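Local coordinates for DUF2235 domain-containing protein (Pseudomonas aeruginosa, PDB 4O5P) that probably hydrolyses phospholipids as an effector delivered by the type VI secretion system, using a catalytic domain of the alpha/beta-hydrolase clan, at residues G7-P12 with V371-P376; Y234-G239 with V378-G383; L277-T282 with K329-L334; N458-Q463 with R474-L479. One frame throughout, in Å; residues are numbered along the deposited sequence.

Contact 1: G7-P12 with V371-P376; sequences GFHIAP and VEYAYP
Ala-11 sets its CB over one face of the Tyr-375 ring, 3.6 Å from the ring centre and shifted toward the rim, in a CH-pi contact. Beside it Pro-12 and Tyr-373 meet at about a right angle, the proline CD lying off-centre against the phenol ring, 3.7 Å from CD1. The edge of that ring also receives Ile-10 O, 3.3 Å from CD1. On the same side of the sheet as Tyr-373, the imidazole of His-9 turns its edge, at CD2, to Val-371 CG2. Strands 7-10 and 371-375 run parallel here, joined by four backbone hydrogen bonds, and strand 331-336 pairs with the other edge of strand 370-375, adding the N-terminal strand, in parallel, to the edge of the central sheet of an alpha/beta-hydrolase fold. On the face carrying Phe-8 and Ile-10, Phe-8 has CG anti to its backbone N (chi1 174°). Its CD1 rests 3.7 Å from Glu-372 CG, with ring and carboxylate planes 82° apart, and its CZ touches Ala-374 CB at 3.7 Å. The Glu-372 carboxylate is itself taken up by Ser-348, Tyr-366, His-333 and the backbone of Ile-349. A water joins Pro-12 O to Tyr-375 OH, which is also hydrogen-bonded to His-409 ND1.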
loop_
_atom_site.group_PDB
_atom_site.type_symbol
_atom_site.label_atom_id
_atom_site.label_comp_id
_atom_site.label_asym_id
_atom_site.label_seq_id
_atom_site.Cartn_x
_atom_site.Cartn_y
_atom_site.Cartn_z
ATOM N N GLY A 7 19.824 -8.311 -1.098
ATOM C CA GLY A 7 19.453 -9.293 -0.093
ATOM C C GLY A 7 18.595 -8.689 0.998
ATOM O O GLY A 7 18.207 -7.530 0.920
ATOM N N PHE A 8 18.324 -9.473 2.035
ATOM C CA PHE A 8 17.521 -9.001 3.151
ATOM C C PHE A 8 18.376 -8.723 4.386
ATOM O O PHE A 8 19.239 -9.539 4.743
ATOM C CB PHE A 8 16.454 -10.025 3.468
ATOM C CG PHE A 8 15.660 -9.713 4.702
ATOM C CD1 PHE A 8 14.637 -8.795 4.665
ATOM C CD2 PHE A 8 15.941 -10.352 5.905
ATOM C CE1 PHE A 8 13.889 -8.519 5.814
ATOM C CE2 PHE A 8 15.213 -10.069 7.047
ATOM C CZ PHE A 8 14.188 -9.153 6.997
ATOM N N HIS A 9 18.161 -7.568 5.024
ATOM C CA HIS A 9 18.919 -7.215 6.233
ATOM C C HIS A 9 18.043 -6.511 7.257
ATOM O O HIS A 9 16.937 -6.060 6.933
ATOM C CB HIS A 9 20.098 -6.302 5.892
ATOM C CG HIS A 9 20.992 -6.843 4.826
ATOM N ND1 HIS A 9 22.067 -7.658 5.101
ATOM C CD2 HIS A 9 20.965 -6.695 3.482
ATOM C CE1 HIS A 9 22.666 -7.988 3.970
ATOM N NE2 HIS A 9 22.019 -7.411 2.973
ATOM N N ILE A 10 18.534 -6.439 8.493
ATOM C CA ILE A 10 17.949 -5.563 9.498
ATOM C C ILE A 10 18.276 -4.148 9.037
ATOM O O ILE A 10 19.304 -3.946 8.369
ATOM C CB ILE A 10 18.587 -5.811 10.891
ATOM C CG1 ILE A 10 18.285 -7.221 11.371
ATOM C CG2 ILE A 10 18.038 -4.854 11.944
ATOM C CD1 ILE A 10 16.779 -7.507 11.455
ATOM N N ALA A 11 17.425 -3.178 9.375
ATOM C CA ALA A 11 17.742 -1.766 9.169
ATOM C C ALA A 11 19.171 -1.454 9.608
ATOM O O ALA A 11 19.644 -2.004 10.597
ATOM C CB ALA A 11 16.783 -0.899 9.945
ATOM N N PRO A 12 19.863 -0.577 8.863
ATOM C CA PRO A 12 21.186 -0.153 9.322
ATOM C C PRO A 12 21.045 0.747 10.539
ATOM O O PRO A 12 19.957 1.273 10.787
ATOM C CB PRO A 12 21.736 0.642 8.131
ATOM C CG PRO A 12 20.518 1.125 7.393
ATOM C CD PRO A 12 19.499 0.015 7.564
ATOM N N VAL A 371 17.268 -4.564 -2.486
ATOM C CA VAL A 371 17.576 -4.855 -1.082
ATOM C C VAL A 371 16.335 -4.587 -0.236
ATOM O O VAL A 371 15.535 -3.723 -0.577
ATOM C CB VAL A 371 18.830 -4.040 -0.614
ATOM C CG1 VAL A 371 18.603 -2.544 -0.776
ATOM C CG2 VAL A 371 19.229 -4.375 0.808
ATOM N N GLU A 372 16.150 -5.370 0.823
ATOM C CA GLU A 372 14.952 -5.302 1.674
ATOM C C GLU A 372 15.413 -5.164 3.134
ATOM O O GLU A 372 16.164 -6.006 3.638
ATOM C CB GLU A 372 14.087 -6.565 1.452
ATOM C CG GLU A 372 12.753 -6.657 2.238
ATOM C CD GLU A 372 11.774 -7.630 1.588
ATOM O OE1 GLU A 372 11.875 -8.860 1.809
ATOM O OE2 GLU A 372 10.887 -7.181 0.838
ATOM N N TYR A 373 14.997 -4.089 3.801
ATOM C CA TYR A 373 15.420 -3.825 5.176
ATOM C C TYR A 373 14.258 -3.954 6.147
ATOM O O TYR A 373 13.172 -3.411 5.899
ATOM C CB TYR A 373 16.001 -2.421 5.296
ATOM C CG TYR A 373 17.378 -2.269 4.708
ATOM C CD1 TYR A 373 18.500 -2.758 5.376
ATOM C CD2 TYR A 373 17.562 -1.618 3.492
ATOM C CE1 TYR A 373 19.784 -2.605 4.835
ATOM C CE2 TYR A 373 18.821 -1.462 2.956
ATOM C CZ TYR A 373 19.924 -1.963 3.624
ATOM O OH TYR A 373 21.173 -1.796 3.074
ATOM N N ALA A 374 14.492 -4.669 7.250
ATOM C CA ALA A 374 13.492 -4.807 8.313
ATOM C C ALA A 374 13.565 -3.604 9.257
ATOM O O ALA A 374 14.654 -3.260 9.729
ATOM C CB ALA A 374 13.714 -6.083 9.089
ATOM N N TYR A 375 12.407 -2.992 9.524
ATOM C CA TYR A 375 12.261 -1.789 10.365
ATOM C C TYR A 375 11.230 -1.997 11.492
ATOM O O TYR A 375 10.263 -2.740 11.335
ATOM C CB TYR A 375 11.834 -0.567 9.517
ATOM C CG TYR A 375 13.004 0.252 9.009
ATOM C CD1 TYR A 375 13.774 -0.182 7.933
ATOM C CD2 TYR A 375 13.349 1.455 9.614
ATOM C CE1 TYR A 375 14.868 0.569 7.471
ATOM C CE2 TYR A 375 14.437 2.192 9.175
ATOM C CZ TYR A 375 15.185 1.745 8.106
ATOM O OH TYR A 375 16.258 2.494 7.673
ATOM N N PRO A 376 11.422 -1.311 12.630
ATOM C CA PRO A 376 10.505 -1.448 13.764
ATOM C C PRO A 376 9.265 -0.608 13.542
ATOM O O PRO A 376 9.314 0.343 12.754
ATOM C CB PRO A 376 11.322 -0.868 14.927
ATOM C CG PRO A 376 12.127 0.188 14.280
ATOM C CD PRO A 376 12.528 -0.390 12.932
HETATM O O HOH W 1 18.591 3.530 9.308
#

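Contact 2: Y234-G239 with V378-G383; sequences YGFSRG and VHSDVG
The Phe-236 ring is covered on both faces: Gly-383 CA sits over the centre of one, 3.3 Å from the centroid, while CB of the adjoining Ser-237 lies over the opposite face toward the rim. Ser-380 OG comes up to the ring edge, 3.7 Å from CZ. Because Gly-383 lacks a side chain, the short helix 379-383 can press its backbone directly onto the phenyl. The imidazole of His-379 carries Phe-236 CE1 over one face, 3.3 Å from its own CE1, with the two rings inclined obliquely; at the imidazole edge, near its plane, stands Ser-237 OG. His-379 CG is anti to the backbone N (chi1 -173°), and the ring reaches across to the serine. Ser-237 occupies the tight turn between strand 225-236 and helix 238-254, with phi 67° and psi -128°, inside a Gly-Phe-Ser-Arg-Gly sequence that matches the nucleophile elbow of the alpha/beta-hydrolases. Ser-237 OG and His-379 NE2 share a short hydrogen bond of 2.6 Å. Thr-74 OG1 also bonds the serine hydroxyl, and His-379 ND1 is held by Asp-281 OD2. This chain of bonds is consistent with a Ser-His-Asp catalytic triad, in which Ser-237 would act as nucleophile and His-379 would relay its proton.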
loop_
_atom_site.group_PDB
_atom_site.type_symbol
_atom_site.label_atom_id
_atom_site.label_comp_id
_atom_site.label_asym_id
_atom_site.label_seq_id
_atom_site.Cartn_x
_atom_site.Cartn_y
_atom_site.Cartn_z
ATOM N N TYR A 234 8.742 6.440 -5.993
ATOM C CA TYR A 234 8.602 6.158 -4.566
ATOM C C TYR A 234 7.168 5.683 -4.324
ATOM O O TYR A 234 6.234 6.248 -4.886
ATOM C CB TYR A 234 8.887 7.417 -3.717
ATOM C CG TYR A 234 10.190 8.135 -4.052
ATOM C CD1 TYR A 234 11.417 7.513 -3.872
ATOM C CD2 TYR A 234 10.179 9.438 -4.538
ATOM C CE1 TYR A 234 12.604 8.162 -4.179
ATOM C CE2 TYR A 234 11.358 10.100 -4.842
ATOM C CZ TYR A 234 12.562 9.460 -4.657
ATOM O OH TYR A 234 13.724 10.115 -4.975
ATOM N N GLY A 235 6.986 4.650 -3.498
ATOM C CA GLY A 235 5.640 4.189 -3.196
ATOM C C GLY A 235 5.513 3.728 -1.753
ATOM O O GLY A 235 6.481 3.223 -1.180
ATOM N N PHE A 236 4.336 3.898 -1.163
ATOM C CA PHE A 236 4.116 3.335 0.191
ATOM C C PHE A 236 2.795 2.586 0.203
ATOM O O PHE A 236 1.806 3.073 -0.355
ATOM C CB PHE A 236 4.185 4.465 1.248
ATOM C CG PHE A 236 3.541 4.156 2.592
ATOM C CD1 PHE A 236 3.698 2.922 3.239
ATOM C CD2 PHE A 236 2.810 5.152 3.233
ATOM C CE1 PHE A 236 3.096 2.693 4.484
ATOM C CE2 PHE A 236 2.221 4.935 4.481
ATOM C CZ PHE A 236 2.357 3.708 5.102
ATOM N N SER A 237 2.780 1.390 0.801
ATOM C CA SER A 237 1.517 0.654 1.026
ATOM C C SER A 237 0.908 0.220 -0.299
ATOM O O SER A 237 1.580 -0.377 -1.121
ATOM C CB SER A 237 0.520 1.504 1.819
ATOM O OG SER A 237 -0.582 0.716 2.300
ATOM N N ARG A 238 -0.361 0.534 -0.530
ATOM C CA ARG A 238 -0.931 0.222 -1.822
ATOM C C ARG A 238 -0.269 1.048 -2.912
ATOM O O ARG A 238 -0.325 0.693 -4.088
ATOM C CB ARG A 238 -2.457 0.370 -1.809
ATOM C CG ARG A 238 -3.075 -0.785 -1.058
ATOM C CD ARG A 238 -4.503 -0.569 -0.676
ATOM N NE ARG A 238 -5.041 -1.787 -0.088
ATOM C CZ ARG A 238 -5.143 -2.011 1.220
ATOM N NH1 ARG A 238 -4.735 -1.098 2.100
ATOM N NH2 ARG A 238 -5.654 -3.154 1.646
ATOM N N GLY A 239 0.410 2.116 -2.520
ATOM C CA GLY A 239 1.080 2.956 -3.501
ATOM C C GLY A 239 2.406 2.302 -3.880
ATOM O O GLY A 239 2.917 2.497 -4.975
ATOM N N VAL A 378 4.709 -0.325 13.196
ATOM C CA VAL A 378 3.664 -0.879 12.366
ATOM C C VAL A 378 3.669 -0.133 11.029
ATOM O O VAL A 378 4.640 0.557 10.731
ATOM C CB VAL A 378 2.316 -0.836 13.068
ATOM C CG1 VAL A 378 2.411 -1.676 14.368
ATOM C CG2 VAL A 378 1.931 0.589 13.391
ATOM N N HIS A 379 2.608 -0.289 10.237
ATOM C CA HIS A 379 2.612 0.079 8.815
ATOM C C HIS A 379 3.104 1.530 8.575
ATOM O O HIS A 379 4.093 1.776 7.844
ATOM C CB HIS A 379 1.190 -0.144 8.267
ATOM C CG HIS A 379 1.041 0.030 6.787
ATOM N ND1 HIS A 379 1.923 -0.505 5.872
ATOM C CD2 HIS A 379 0.063 0.619 6.059
ATOM C CE1 HIS A 379 1.510 -0.232 4.650
ATOM N NE2 HIS A 379 0.388 0.461 4.734
ATOM N N SER A 380 2.446 2.482 9.229
ATOM C CA SER A 380 2.770 3.895 9.037
ATOM C C SER A 380 3.958 4.383 9.872
ATOM O O SER A 380 4.399 5.537 9.724
ATOM C CB SER A 380 1.534 4.756 9.267
ATOM O OG SER A 380 0.622 4.547 8.208
ATOM N N ASP A 381 4.470 3.511 10.737
ATOM C CA ASP A 381 5.760 3.735 11.385
ATOM C C ASP A 381 6.906 3.575 10.392
ATOM O O ASP A 381 8.030 4.015 10.646
ATOM C CB ASP A 381 5.967 2.767 12.548
ATOM C CG ASP A 381 5.123 3.123 13.759
ATOM O OD1 ASP A 381 4.896 4.344 13.965
ATOM O OD2 ASP A 381 4.698 2.181 14.481
ATOM N N VAL A 382 6.624 2.948 9.256
ATOM C CA VAL A 382 7.643 2.797 8.223
ATOM C C VAL A 382 7.344 3.734 7.055
ATOM O O VAL A 382 8.246 4.419 6.539
ATOM C CB VAL A 382 7.699 1.358 7.719
ATOM C CG1 VAL A 382 8.729 1.226 6.604
ATOM C CG2 VAL A 382 8.026 0.409 8.879
ATOM N N GLY A 383 6.080 3.765 6.633
ATOM C CA GLY A 383 5.724 4.670 5.551
ATOM C C GLY A 383 5.495 6.129 5.905
ATOM O O GLY A 383 5.449 6.988 5.015
#

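Contact 3: L277-T282 with K329-L334; sequences LGLFDT and KRCVHL
The imidazole of His-333 lies against the adjoining strand, its CD2 3.4 Å from Leu-279 CB, and accepts a hydrogen bond at NE2 from Thr-282 N. That bond measures 3.0 Å between His-333 NE2 and Thr-282 N, is nearly straight at 165°, and keeps the donor within 3° of the ring plane. Thr-282 OG1 stands 2.9 Å from the same NE2, its side chain crossing the imidazole at about a right angle. On this side of the sheet Leu-277 CD2 and Leu-279 CD1 each pack 3.8 Å from Cys-331 SG. On the other side Phe-280 and Leu-334 lie alongside one another and point the same way. Between these two layers of side chains, strands 277-280 and 331-334 run parallel, 8° apart, two neighbours in the central sheet of the alpha/beta-hydrolase fold. Their backbone pairing continues past the end of strand 270-280, where Asp-281 N bonds to Leu-334 O at 2.7 Å. Further out, Ser-336 N holds Asp-281 OD1. With NE2 accepting from a backbone amide and ND1 facing the Glu-372 carboxylate, His-333 probably carries its proton on ND1, and the glutamate would stabilise that form. Asp-281, fixed by both its backbone and OD1 and also salt-bridged to Arg-685, is the likely acid of the catalytic triad, placed just after the strand next to the one that leads into the serine turn.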
loop_
_atom_site.group_PDB
_atom_site.type_symbol
_atom_site.label_atom_id
_atom_site.label_comp_id
_atom_site.label_asym_id
_atom_site.label_seq_id
_atom_site.Cartn_x
_atom_site.Cartn_y
_atom_site.Cartn_z
ATOM N N LEU A 277 13.779 2.592 -7.510
ATOM C CA LEU A 277 12.436 2.254 -7.067
ATOM C C LEU A 277 12.481 2.128 -5.535
ATOM O O LEU A 277 13.119 1.214 -4.994
ATOM C CB LEU A 277 11.999 0.936 -7.717
ATOM C CG LEU A 277 10.613 0.359 -7.440
ATOM C CD1 LEU A 277 9.527 1.306 -7.975
ATOM C CD2 LEU A 277 10.525 -1.015 -8.094
ATOM N N GLY A 278 11.866 3.078 -4.838
ATOM C CA GLY A 278 11.911 3.079 -3.379
ATOM C C GLY A 278 10.550 2.768 -2.786
ATOM O O GLY A 278 9.593 3.511 -3.003
ATOM N N LEU A 279 10.475 1.690 -2.009
ATOM C CA LEU A 279 9.202 1.184 -1.515
ATOM C C LEU A 279 9.148 1.061 0.013
ATOM O O LEU A 279 10.087 0.579 0.656
ATOM C CB LEU A 279 8.912 -0.181 -2.126
ATOM C CG LEU A 279 9.122 -0.336 -3.624
ATOM C CD1 LEU A 279 9.063 -1.818 -3.965
ATOM C CD2 LEU A 279 8.083 0.468 -4.387
ATOM N N PHE A 280 8.044 1.519 0.590
ATOM C CA PHE A 280 7.816 1.377 2.019
ATOM C C PHE A 280 6.686 0.366 2.191
ATOM O O PHE A 280 5.552 0.652 1.770
ATOM C CB PHE A 280 7.347 2.707 2.628
ATOM C CG PHE A 280 8.353 3.830 2.552
ATOM C CD1 PHE A 280 9.238 4.052 3.607
ATOM C CD2 PHE A 280 8.377 4.698 1.467
ATOM C CE1 PHE A 280 10.142 5.095 3.573
ATOM C CE2 PHE A 280 9.283 5.758 1.425
ATOM C CZ PHE A 280 10.173 5.956 2.478
ATOM N N ASP A 281 6.998 -0.805 2.756
ATOM C CA ASP A 281 5.978 -1.761 3.251
ATOM C C ASP A 281 4.843 -2.012 2.278
ATOM O O ASP A 281 3.722 -1.581 2.527
ATOM C CB ASP A 281 5.395 -1.266 4.586
ATOM C CG ASP A 281 4.956 -2.390 5.491
ATOM O OD1 ASP A 281 5.750 -3.326 5.700
ATOM O OD2 ASP A 281 3.816 -2.352 6.008
ATOM N N THR A 282 5.142 -2.700 1.168
ATOM C CA THR A 282 4.167 -2.963 0.113
ATOM C C THR A 282 2.949 -3.741 0.597
ATOM O O THR A 282 3.100 -4.813 1.181
ATOM C CB THR A 282 4.786 -3.813 -0.997
ATOM O OG1 THR A 282 5.950 -3.161 -1.501
ATOM C CG2 THR A 282 3.786 -4.043 -2.130
ATOM N N LYS A 329 17.488 -0.267 -12.220
ATOM C CA LYS A 329 18.873 -0.141 -11.727
ATOM C C LYS A 329 19.038 -0.377 -10.223
ATOM O O LYS A 329 20.125 -0.720 -9.765
ATOM C CB LYS A 329 19.430 1.249 -12.045
ATOM C CG LYS A 329 19.316 1.700 -13.498
ATOM C CD LYS A 329 19.957 0.741 -14.476
ATOM C CE LYS A 329 19.639 1.222 -15.906
ATOM N NZ LYS A 329 20.383 0.504 -17.005
ATOM N N ARG A 330 17.971 -0.182 -9.456
ATOM C CA ARG A 330 18.074 -0.153 -7.995
ATOM C C ARG A 330 16.685 -0.137 -7.348
ATOM O O ARG A 330 15.855 0.719 -7.663
ATOM C CB ARG A 330 18.849 1.092 -7.548
ATOM C CG ARG A 330 18.995 1.254 -6.024
ATOM C CD ARG A 330 19.882 0.166 -5.423
ATOM N NE ARG A 330 20.143 0.397 -4.004
ATOM C CZ ARG A 330 20.591 -0.541 -3.172
ATOM N NH1 ARG A 330 20.795 -1.774 -3.615
ATOM N NH2 ARG A 330 20.816 -0.255 -1.901
ATOM N N CYS A 331 16.447 -1.075 -6.434
ATOM C CA CYS A 331 15.221 -1.062 -5.646
ATOM C C CYS A 331 15.511 -1.261 -4.161
ATOM O O CYS A 331 16.217 -2.199 -3.776
ATOM C CB CYS A 331 14.237 -2.129 -6.126
ATOM S SG CYS A 331 12.688 -2.193 -5.153
ATOM N N VAL A 332 14.977 -0.362 -3.335
ATOM C CA VAL A 332 15.109 -0.468 -1.887
ATOM C C VAL A 332 13.711 -0.621 -1.267
ATOM O O VAL A 332 12.849 0.215 -1.499
ATOM C CB VAL A 332 15.767 0.783 -1.299
ATOM C CG1 VAL A 332 15.677 0.752 0.227
ATOM C CG2 VAL A 332 17.243 0.927 -1.785
ATOM N N HIS A 333 13.489 -1.679 -0.485
ATOM C CA HIS A 333 12.185 -1.896 0.155
ATOM C C HIS A 333 12.338 -1.959 1.672
ATOM O O HIS A 333 12.953 -2.868 2.197
ATOM C CB HIS A 333 11.591 -3.221 -0.322
ATOM C CG HIS A 333 10.156 -3.432 0.063
ATOM N ND1 HIS A 333 9.592 -4.687 0.145
ATOM C CD2 HIS A 333 9.160 -2.556 0.344
ATOM C CE1 HIS A 333 8.311 -4.577 0.457
ATOM N NE2 HIS A 333 8.023 -3.294 0.588
ATOM N N LEU A 334 11.752 -0.995 2.363
ATOM C CA LEU A 334 11.788 -0.932 3.804
ATOM C C LEU A 334 10.460 -1.482 4.286
ATOM O O LEU A 334 9.407 -0.992 3.862
ATOM C CB LEU A 334 11.940 0.533 4.229
ATOM C CG LEU A 334 13.137 1.262 3.611
ATOM C CD1 LEU A 334 13.273 2.650 4.183
ATOM C CD2 LEU A 334 14.448 0.458 3.794
#

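Contact 4: N458-Q463 with R474-L479; sequences NAWQAQ and RRETAL
Gln-463 overlaps Arg-475, the two side chains sliding past each other in opposite directions with amide and guanidinium planes only 17° apart. Arg-475 NH1 gives a hydrogen bond to Gln-463 OE1 at 3.2 Å, approaching from above the plane of that carbonyl, and a weak one to Gln-463 O. A water links the same backbone oxygen to Arg-475 NH2. Gln-463 CG sits between its backbone N and carbonyl carbon (chi1 62°), and a second bend beyond it folds the amide back over its own helix. There NE2 bonds Trp-460 O at 3.2 Å and lies above the rim of the indole. The amide meets Glu-476 tip to tip, NE2 reaching the syn lone pair of OE2 at 3.1 Å, while Leu-479 CD2 packs 3.5 Å from NE2. Trp-460 NE1 points from the indole edge to Glu-476 OE1, 2.8 Å away, and comes in above the carboxylate plane; His-338 NE2 also bonds this oxygen. Helices 451-463 and 469-487, successive in the Tle1-like C-terminal family region, have local axes no closer than 12.8 Å, and long side chains bridge them. The amide of Gln-463 is thereby fixed in rotation, its oxygen turned to Arg-475 and Arg-633 and its NH2 to a carboxylate. With Arg-633 and Lys-465 close to Arg-475, the oxygens of Gln-463 at the helix C-terminus would ease the crowding of positive charge.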
loop_
_atom_site.group_PDB
_atom_site.type_symbol
_atom_site.label_atom_id
_atom_site.label_comp_id
_atom_site.label_asym_id
_atom_site.label_seq_id
_atom_site.Cartn_x
_atom_site.Cartn_y
_atom_site.Cartn_z
ATOM N N ASN A 458 18.225 3.002 17.420
ATOM C CA ASN A 458 19.438 2.201 17.462
ATOM C C ASN A 458 19.427 1.101 18.533
ATOM O O ASN A 458 20.069 0.073 18.365
ATOM C CB ASN A 458 20.667 3.103 17.577
ATOM C CG ASN A 458 20.901 3.924 16.311
ATOM O OD1 ASN A 458 20.561 3.490 15.208
ATOM N ND2 ASN A 458 21.479 5.119 16.469
ATOM N N ALA A 459 18.685 1.288 19.622
ATOM C CA ALA A 459 18.580 0.196 20.599
ATOM C C ALA A 459 17.826 -0.970 19.963
ATOM O O ALA A 459 18.231 -2.155 20.066
ATOM C CB ALA A 459 17.887 0.665 21.866
ATOM N N TRP A 460 16.728 -0.634 19.290
ATOM C CA TRP A 460 16.043 -1.660 18.520
ATOM C C TRP A 460 16.974 -2.310 17.491
ATOM O O TRP A 460 17.073 -3.533 17.402
ATOM C CB TRP A 460 14.805 -1.097 17.825
ATOM C CG TRP A 460 14.089 -2.168 17.084
ATOM C CD1 TRP A 460 13.148 -3.025 17.583
ATOM C CD2 TRP A 460 14.299 -2.549 15.727
ATOM N NE1 TRP A 460 12.735 -3.894 16.605
ATOM C CE2 TRP A 460 13.430 -3.624 15.449
ATOM C CE3 TRP A 460 15.123 -2.068 14.701
ATOM C CZ2 TRP A 460 13.360 -4.236 14.196
ATOM C CZ3 TRP A 460 15.073 -2.686 13.456
ATOM C CH2 TRP A 460 14.187 -3.752 13.213
ATOM N N GLN A 461 17.671 -1.491 16.715
ATOM C CA GLN A 461 18.483 -2.001 15.628
ATOM C C GLN A 461 19.532 -2.968 16.148
ATOM O O GLN A 461 19.799 -4.006 15.534
ATOM C CB GLN A 461 19.150 -0.849 14.891
ATOM C CG GLN A 461 19.753 -1.240 13.555
ATOM C CD GLN A 461 21.113 -1.904 13.675
ATOM O OE1 GLN A 461 21.857 -1.663 14.630
ATOM N NE2 GLN A 461 21.444 -2.748 12.702
ATOM N N ALA A 462 20.103 -2.624 17.298
ATOM C CA ALA A 462 21.156 -3.423 17.907
ATOM C C ALA A 462 20.665 -4.739 18.513
ATOM O O ALA A 462 21.421 -5.714 18.522
ATOM C CB ALA A 462 21.931 -2.593 18.940
ATOM N N GLN A 463 19.432 -4.790 19.027
ATOM C CA GLN A 463 18.943 -6.076 19.565
ATOM C C GLN A 463 18.410 -7.023 18.496
ATOM O O GLN A 463 18.242 -8.223 18.733
ATOM C CB GLN A 463 17.847 -5.874 20.614
ATOM C CG GLN A 463 16.578 -5.192 20.080
ATOM C CD GLN A 463 15.589 -6.150 19.437
ATOM O OE1 GLN A 463 15.392 -7.285 19.896
ATOM N NE2 GLN A 463 14.951 -5.690 18.359
ATOM N N ARG A 474 8.924 -13.603 13.184
ATOM C CA ARG A 474 8.642 -14.421 14.363
ATOM C C ARG A 474 9.182 -13.727 15.616
ATOM O O ARG A 474 8.450 -13.512 16.603
ATOM C CB ARG A 474 9.275 -15.824 14.227
ATOM C CG ARG A 474 9.224 -16.639 15.524
ATOM C CD ARG A 474 9.921 -18.006 15.478
ATOM N NE ARG A 474 9.682 -18.705 16.752
ATOM C CZ ARG A 474 10.258 -19.849 17.127
ATOM N NH1 ARG A 474 11.140 -20.469 16.345
ATOM N NH2 ARG A 474 9.954 -20.374 18.304
ATOM N N ARG A 475 10.453 -13.340 15.563
ATOM C CA ARG A 475 11.103 -12.773 16.743
ATOM C C ARG A 475 10.606 -11.363 17.114
ATOM O O ARG A 475 10.397 -11.068 18.289
ATOM C CB ARG A 475 12.640 -12.825 16.592
ATOM C CG ARG A 475 13.395 -12.454 17.881
ATOM C CD ARG A 475 14.911 -12.677 17.765
ATOM N NE ARG A 475 15.587 -12.409 19.034
ATOM C CZ ARG A 475 16.010 -11.203 19.414
ATOM N NH1 ARG A 475 15.823 -10.160 18.621
ATOM N NH2 ARG A 475 16.617 -11.030 20.587
ATOM N N GLU A 476 10.371 -10.508 16.117
ATOM C CA GLU A 476 9.863 -9.160 16.379
ATOM C C GLU A 476 8.415 -9.180 16.862
ATOM O O GLU A 476 8.005 -8.338 17.684
ATOM C CB GLU A 476 10.031 -8.271 15.132
ATOM C CG GLU A 476 11.495 -7.933 14.883
ATOM C CD GLU A 476 12.095 -7.177 16.058
ATOM O OE1 GLU A 476 11.368 -6.335 16.662
ATOM O OE2 GLU A 476 13.295 -7.405 16.363
ATOM N N THR A 477 7.658 -10.173 16.395
ATOM C CA THR A 477 6.270 -10.325 16.845
ATOM C C THR A 477 6.349 -10.684 18.303
ATOM O O THR A 477 5.589 -10.148 19.112
ATOM C CB THR A 477 5.511 -11.412 16.098
ATOM O OG1 THR A 477 5.463 -11.081 14.700
ATOM C CG2 THR A 477 4.050 -11.489 16.618
ATOM N N ALA A 478 7.292 -11.574 18.627
ATOM C CA ALA A 478 7.517 -11.972 20.020
ATOM C C ALA A 478 7.900 -10.785 20.901
ATOM O O ALA A 478 7.457 -10.697 22.046
ATOM C CB ALA A 478 8.576 -13.063 20.104
ATOM N N LEU A 479 8.735 -9.890 20.382
ATOM C CA LEU A 479 9.166 -8.713 21.155
ATOM C C LEU A 479 8.012 -7.760 21.474
ATOM O O LEU A 479 7.811 -7.354 22.637
ATOM C CB LEU A 479 10.306 -7.980 20.432
ATOM C CG LEU A 479 10.813 -6.651 20.995
ATOM C CD1 LEU A 479 11.214 -6.791 22.468
ATOM C CD2 LEU A 479 12.000 -6.153 20.145
HETATM O O HOH W 2 18.745 -9.477 21.722
#

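Contacts 1, 2 and 3 all reach the same mixed sheet: strands 225-236, 270-280, 331-336, 370-375 and 7-10 lie side by side in that order. Contact 3 is nested along the chain inside the loops closed by contacts 1 and 2, which themselves interleave, strand 370-375 leading into helix 379-383. Contacts 2 and 3 have centres 10 Å apart. Contact 4 follows later in the chain, its centre about 20 Å from that of contact 2 and without touching it. Contacts 1 to 3 thus build the hydrolase sheet and probable active site, while contact 4 belongs to the C-terminal region, whose helix 451-463 packs through Trp-460 and Gln-461 on contact 1, at the sheet edge formed by strand 7-10.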